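Local coordinates for protein phosphotriesterase, putative (Deinococcus radiodurans, PDB 4J35) that probably hydrolyses lactones using two divalent metal ions, and here carries substitutions engineered to raise its organophosphate hydrolysis, at residues R215-I229 with L250-D264. The protein carries 7 engineered substitutions. Residues are numbered along the deposited sequence; the frame is centred on the assembly and turned at random.
Sequences RETLRHGVSIAFDRI and LLGEGYADRLLLSHD. With CO (cobalt (II) ion), chain C.
Asp264 divides its carboxylate between a metal and an arginine: OD1 binds cobalt at 2.2 Å, while OD2 accepts a weak, bent hydrogen bond from Arg228 NE at 2.9 Å, part of a salt bridge. The two side chains run side by side, their flat ends turned 53° apart; with CG anti to the backbone N (chi1 -162°), Asp264 holds OD1 on the metal that His21 and His23 also bind. A carboxylate suits this place because its second oxygen stays available to Arg228 while the first binds the metal. Nearby, Asp227 OD1 is hydrogen-bonded to His204, a ligand of the second metal.

Strands 223-226 and 259-261 are parallel neighbours in the TIM barrel of this family, joined by helix 240-251 in a beta-alpha-beta crossover, and both aspartates lie in the loops just beyond their C-terminal ends. Backbone bonds alternate from Ile224 N to Arg258 O through to Ser262 N to Phe226 O. On one face of the sheet, Ile224 CG1 lies 3.7 Å from Leu259 CD2, and Leu250 CD1 meets the edge of the Phe226 ring at CZ; apolar branched and aromatic chains suit this buried face, which packs against the end of helix 240-251.

At the far end, Leu218 CD1 sits over the centre of the Tyr255 ring, a CH-pi contact 3.7 Å from the centroid, and a water that donates to Arg215 O bridges it to Tyr255 OH. Replacing Tyr255 by an alanine would probably leave Leu218 CD1 without its ring and break that water link. Arg215 NH1 reaches Glu253 OE2 in a salt bridge, edge-on to the guanidinium.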
loop_
_atom_site.group_PDB
_atom_site.type_symbol
_atom_site.label_atom_id
_atom_site.label_comp_id
_atom_site.label_asym_id
_atom_site.label_seq_id
_atom_site.Cartn_x
_atom_site.Cartn_y
_atom_site.Cartn_z
ATOM N N ARG A 215 -6.850 18.365 1.382
ATOM C CA ARG A 215 -7.731 18.837 2.456
ATOM C C ARG A 215 -9.147 18.313 2.238
ATOM O O ARG A 215 -9.840 17.880 3.159
ATOM C CB ARG A 215 -7.715 20.350 2.486
ATOM C CG ARG A 215 -6.430 20.897 3.104
ATOM C CD ARG A 215 -6.503 22.366 3.351
ATOM N NE ARG A 215 -6.234 23.110 2.140
ATOM C CZ ARG A 215 -5.152 23.839 1.922
ATOM N NH1 ARG A 215 -4.191 23.951 2.836
ATOM N NH2 ARG A 215 -5.031 24.450 0.749
ATOM N N GLU A 216 -9.560 18.305 0.992
ATOM C CA GLU A 216 -10.872 17.754 0.691
ATOM C C GLU A 216 -11.018 16.273 1.056
ATOM O O GLU A 216 -12.043 15.849 1.558
ATOM C CB GLU A 216 -11.201 17.930 -0.775
ATOM C CG GLU A 216 -12.600 17.515 -1.074
ATOM C CD GLU A 216 -12.968 17.724 -2.519
ATOM O OE1 GLU A 216 -12.140 18.298 -3.254
ATOM O OE2 GLU A 216 -14.093 17.313 -2.899
ATOM N N THR A 217 -9.995 15.467 0.782
ATOM C CA THR A 217 -10.029 14.082 1.172
ATOM C C THR A 217 -10.086 13.918 2.682
ATOM O O THR A 217 -10.850 13.067 3.196
ATOM C CB THR A 217 -8.723 13.332 0.606
ATOM O OG1 THR A 217 -8.616 13.593 -0.790
ATOM C CG2 THR A 217 -8.844 11.855 0.796
ATOM N N LEU A 218 -9.287 14.740 3.391
ATOM C CA LEU A 218 -9.073 14.610 4.837
ATOM C C LEU A 218 -10.372 14.945 5.577
ATOM O O LEU A 218 -10.629 14.504 6.685
ATOM C CB LEU A 218 -7.988 15.554 5.321
ATOM C CG LEU A 218 -6.600 14.953 4.952
ATOM C CD1 LEU A 218 -5.556 16.016 5.027
ATOM C CD2 LEU A 218 -6.314 13.821 5.918
ATOM N N ARG A 219 -11.163 15.737 4.908
ATOM C CA ARG A 219 -12.505 16.109 5.395
ATOM C C ARG A 219 -13.404 14.906 5.789
ATOM O O ARG A 219 -14.327 15.047 6.604
ATOM C CB ARG A 219 -13.180 16.929 4.297
ATOM C CG ARG A 219 -14.493 17.526 4.648
ATOM C CD ARG A 219 -14.274 18.902 5.250
ATOM N NE ARG A 219 -14.169 19.941 4.222
ATOM C CZ ARG A 219 -15.138 20.802 3.913
ATOM N NH1 ARG A 219 -16.304 20.778 4.556
ATOM N NH2 ARG A 219 -14.940 21.706 2.960
ATOM N N HIS A 220 -13.143 13.725 5.215
ATOM C CA HIS A 220 -13.986 12.554 5.432
ATOM C C HIS A 220 -13.558 11.757 6.621
ATOM O O HIS A 220 -14.179 10.741 6.947
ATOM C CB HIS A 220 -14.017 11.689 4.172
ATOM C CG HIS A 220 -14.716 12.348 3.033
ATOM N ND1 HIS A 220 -14.046 12.986 2.017
ATOM C CD2 HIS A 220 -16.035 12.541 2.793
ATOM C CE1 HIS A 220 -14.916 13.508 1.172
ATOM N NE2 HIS A 220 -16.133 13.262 1.629
ATOM N N GLY A 221 -12.480 12.224 7.255
ATOM C CA GLY A 221 -11.972 11.632 8.476
ATOM C C GLY A 221 -10.958 10.536 8.226
ATOM O O GLY A 221 -10.485 9.910 9.184
ATOM N N VAL A 222 -10.688 10.272 6.953
ATOM C CA VAL A 222 -9.748 9.230 6.579
ATOM C C VAL A 222 -8.329 9.736 6.733
ATOM O O VAL A 222 -8.068 10.929 6.894
ATOM C CB VAL A 222 -9.952 8.697 5.115
ATOM C CG1 VAL A 222 -11.373 8.060 4.944
ATOM C CG2 VAL A 222 -9.711 9.815 4.064
ATOM N N SER A 223 -7.394 8.799 6.663
ATOM C CA SER A 223 -6.002 9.185 6.534
ATOM C C SER A 223 -5.519 9.131 5.073
ATOM O O SER A 223 -6.163 8.549 4.194
ATOM C CB SER A 223 -5.184 8.252 7.397
ATOM O OG SER A 223 -5.540 8.387 8.753
ATOM N N ILE A 224 -4.351 9.737 4.800
ATOM C CA ILE A 224 -3.879 9.778 3.446
ATOM C C ILE A 224 -2.409 9.482 3.502
ATOM O O ILE A 224 -1.775 9.849 4.485
ATOM C CB ILE A 224 -4.136 11.139 2.786
ATOM C CG1 ILE A 224 -3.488 12.268 3.528
ATOM C CG2 ILE A 224 -5.658 11.400 2.761
ATOM C CD1 ILE A 224 -3.458 13.592 2.711
ATOM N N ALA A 225 -1.938 8.810 2.465
ATOM C CA ALA A 225 -0.507 8.426 2.418
ATOM C C ALA A 225 0.171 9.085 1.254
ATOM O O ALA A 225 -0.293 9.009 0.116
ATOM C CB ALA A 225 -0.403 6.966 2.272
ATOM N N PHE A 226 1.334 9.659 1.553
ATOM C CA PHE A 226 2.303 10.085 0.576
ATOM C C PHE A 226 3.191 8.852 0.486
ATOM O O PHE A 226 4.150 8.715 1.262
ATOM C CB PHE A 226 3.066 11.300 1.134
ATOM C CG PHE A 226 2.263 12.590 1.115
ATOM C CD1 PHE A 226 1.093 12.722 1.836
ATOM C CD2 PHE A 226 2.706 13.667 0.368
ATOM C CE1 PHE A 226 0.396 13.901 1.806
ATOM C CE2 PHE A 226 2.021 14.826 0.323
ATOM C CZ PHE A 226 0.844 14.955 1.038
ATOM N N ASP A 227 2.827 7.909 -0.388
ATOM C CA ASP A 227 3.430 6.600 -0.302
ATOM C C ASP A 227 4.235 6.164 -1.529
ATOM O O ASP A 227 4.529 4.982 -1.664
ATOM C CB ASP A 227 2.392 5.554 0.052
ATOM C CG ASP A 227 1.206 5.560 -0.904
ATOM O OD1 ASP A 227 1.319 6.155 -1.988
ATOM O OD2 ASP A 227 0.145 5.010 -0.550
ATOM N N ARG A 228 4.585 7.106 -2.400
ATOM C CA ARG A 228 5.522 6.798 -3.500
ATOM C C ARG A 228 6.755 7.715 -3.407
ATOM O O ARG A 228 7.328 8.139 -4.423
ATOM C CB ARG A 228 4.827 6.934 -4.854
ATOM C CG ARG A 228 3.409 6.341 -4.839
ATOM C CD ARG A 228 2.775 6.309 -6.192
ATOM N NE ARG A 228 3.215 5.157 -6.959
ATOM C CZ ARG A 228 2.832 4.901 -8.203
ATOM N NH1 ARG A 228 1.951 5.695 -8.810
ATOM N NH2 ARG A 228 3.317 3.834 -8.831
ATOM N N ILE A 229 7.146 8.016 -2.175
ATOM C CA ILE A 229 8.249 8.935 -1.922
ATOM C C ILE A 229 9.511 8.286 -2.493
ATOM O O ILE A 229 9.800 7.137 -2.204
ATOM C CB ILE A 229 8.441 9.244 -0.424
ATOM C CG1 ILE A 229 7.163 9.939 0.137
ATOM C CG2 ILE A 229 9.637 10.159 -0.200
ATOM C CD1 ILE A 229 7.195 10.178 1.626
ATOM N N LEU A 250 0.513 20.736 5.263
ATOM C CA LEU A 250 -0.585 19.992 5.893
ATOM C C LEU A 250 -0.249 19.744 7.352
ATOM O O LEU A 250 -1.091 19.835 8.228
ATOM C CB LEU A 250 -0.850 18.670 5.169
ATOM C CG LEU A 250 -1.422 18.764 3.759
ATOM C CD1 LEU A 250 -1.496 17.417 3.132
ATOM C CD2 LEU A 250 -2.882 19.326 3.845
ATOM N N LEU A 251 1.018 19.472 7.634
ATOM C CA LEU A 251 1.462 19.330 9.014
ATOM C C LEU A 251 1.207 20.596 9.829
ATOM O O LEU A 251 0.867 20.525 11.015
ATOM C CB LEU A 251 2.982 18.995 9.016
ATOM C CG LEU A 251 3.303 17.562 8.583
ATOM C CD1 LEU A 251 4.856 17.374 8.257
ATOM C CD2 LEU A 251 2.893 16.612 9.684
ATOM N N GLY A 252 1.362 21.730 9.152
ATOM C CA GLY A 252 1.251 23.038 9.742
ATOM C C GLY A 252 -0.214 23.376 10.005
ATOM O O GLY A 252 -0.508 24.356 10.670
ATOM N N GLU A 253 -1.109 22.558 9.473
ATOM C CA GLU A 253 -2.546 22.738 9.634
ATOM C C GLU A 253 -3.089 21.663 10.574
ATOM O O GLU A 253 -4.289 21.458 10.650
ATOM C CB GLU A 253 -3.243 22.710 8.281
ATOM C CG GLU A 253 -2.859 23.851 7.312
ATOM C CD GLU A 253 -3.358 23.610 5.899
ATOM O OE1 GLU A 253 -3.824 22.482 5.630
ATOM O OE2 GLU A 253 -3.298 24.529 5.045
ATOM N N GLY A 254 -2.190 21.001 11.299
ATOM C CA GLY A 254 -2.529 20.078 12.378
ATOM C C GLY A 254 -2.972 18.691 11.952
ATOM O O GLY A 254 -3.685 17.987 12.675
ATOM N N TYR A 255 -2.529 18.262 10.777
ATOM C CA TYR A 255 -3.023 17.026 10.193
ATOM C C TYR A 255 -2.121 15.817 10.461
ATOM O O TYR A 255 -2.298 14.765 9.831
ATOM C CB TYR A 255 -3.116 17.201 8.685
ATOM C CG TYR A 255 -4.359 17.921 8.172
ATOM C CD1 TYR A 255 -5.626 17.472 8.463
ATOM C CD2 TYR A 255 -4.229 19.020 7.340
ATOM C CE1 TYR A 255 -6.747 18.124 7.944
ATOM C CE2 TYR A 255 -5.302 19.657 6.819
ATOM C CZ TYR A 255 -6.566 19.231 7.128
ATOM O OH TYR A 255 -7.618 19.908 6.562
ATOM N N ALA A 256 -1.171 15.958 11.382
ATOM C CA ALA A 256 -0.128 14.963 11.510
ATOM C C ALA A 256 -0.748 13.634 11.823
ATOM O O ALA A 256 -0.229 12.621 11.395
ATOM C CB ALA A 256 0.912 15.333 12.582
ATOM N N ASP A 257 -1.895 13.607 12.519
ATOM C CA ASP A 257 -2.412 12.296 12.907
ATOM C C ASP A 257 -3.254 11.655 11.781
ATOM O O ASP A 257 -3.849 10.613 11.989
ATOM C CB ASP A 257 -3.178 12.309 14.239
ATOM C CG ASP A 257 -4.377 13.208 14.207
ATOM O OD1 ASP A 257 -4.479 13.967 13.216
ATOM O OD2 ASP A 257 -5.195 13.177 15.168
ATOM N N ARG A 258 -3.278 12.272 10.607
ATOM C CA ARG A 258 -3.903 11.654 9.439
ATOM C C ARG A 258 -2.985 11.475 8.219
ATOM O O ARG A 258 -3.466 11.148 7.135
ATOM C CB ARG A 258 -5.112 12.469 9.013
ATOM C CG ARG A 258 -6.091 12.688 10.172
ATOM C CD ARG A 258 -6.867 11.426 10.484
ATOM N NE ARG A 258 -7.387 11.419 11.856
ATOM C CZ ARG A 258 -8.573 11.900 12.226
ATOM N NH1 ARG A 258 -9.405 12.431 11.336
ATOM N NH2 ARG A 258 -8.935 11.843 13.500
ATOM N N LEU A 259 -1.668 11.678 8.409
ATOM C CA LEU A 259 -0.712 11.582 7.306
ATOM C C LEU A 259 0.230 10.403 7.513
ATOM O O LEU A 259 0.741 10.207 8.629
ATOM C CB LEU A 259 0.155 12.848 7.223
ATOM C CG LEU A 259 -0.588 14.184 7.071
ATOM C CD1 LEU A 259 0.367 15.328 7.325
ATOM C CD2 LEU A 259 -1.244 14.311 5.680
ATOM N N LEU A 260 0.451 9.629 6.448
ATOM C CA LEU A 260 1.390 8.518 6.506
ATOM C C LEU A 260 2.374 8.585 5.345
ATOM O O LEU A 260 2.150 9.282 4.370
ATOM C CB LEU A 260 0.651 7.181 6.507
ATOM C CG LEU A 260 -0.118 6.933 7.804
ATOM C CD1 LEU A 260 -1.597 7.389 7.662
ATOM C CD2 LEU A 260 -0.025 5.475 8.195
ATOM N N LEU A 261 3.465 7.838 5.472
ATOM C CA LEU A 261 4.626 7.983 4.567
ATOM C C LEU A 261 5.145 6.621 4.108
ATOM O O LEU A 261 5.347 5.740 4.920
ATOM C CB LEU A 261 5.768 8.703 5.285
ATOM C CG LEU A 261 5.482 10.066 5.919
ATOM C CD1 LEU A 261 6.713 10.495 6.761
ATOM C CD2 LEU A 261 5.163 11.127 4.886
ATOM N N SER A 262 5.328 6.440 2.801
ATOM C CA SER A 262 5.910 5.185 2.286
ATOM C C SER A 262 6.530 5.392 0.920
ATOM O O SER A 262 6.519 6.515 0.413
ATOM C CB SER A 262 4.884 4.081 2.223
ATOM O OG SER A 262 5.373 2.947 2.884
ATOM N N HIS A 263 7.102 4.313 0.360
ATOM C CA HIS A 263 7.774 4.388 -0.928
ATOM C C HIS A 263 7.078 3.715 -2.114
ATOM O O HIS A 263 7.413 4.028 -3.276
ATOM C CB HIS A 263 9.190 3.754 -0.837
ATOM C CG HIS A 263 9.957 4.153 0.380
ATOM N ND1 HIS A 263 9.847 3.493 1.585
ATOM C CD2 HIS A 263 10.891 5.115 0.558
ATOM C CE1 HIS A 263 10.696 4.027 2.452
ATOM N NE2 HIS A 263 11.334 5.014 1.851
ATOM N N ASP A 264 6.218 2.728 -1.856
ATOM C CA ASP A 264 5.652 1.909 -2.930
ATOM C C ASP A 264 6.790 1.216 -3.708
ATOM O O ASP A 264 6.704 0.995 -4.911
ATOM C CB ASP A 264 4.840 2.773 -3.869
ATOM C CG ASP A 264 3.879 1.962 -4.747
ATOM O OD1 ASP A 264 3.612 0.776 -4.479
ATOM O OD2 ASP A 264 3.429 2.540 -5.737
HETATM CO CO CO C . 1.671 -0.276 -4.601
HETATM O O HOH W 1 -9.831 18.852 6.115
HETATM O O HOH W 2 -9.008 13.005 8.494
#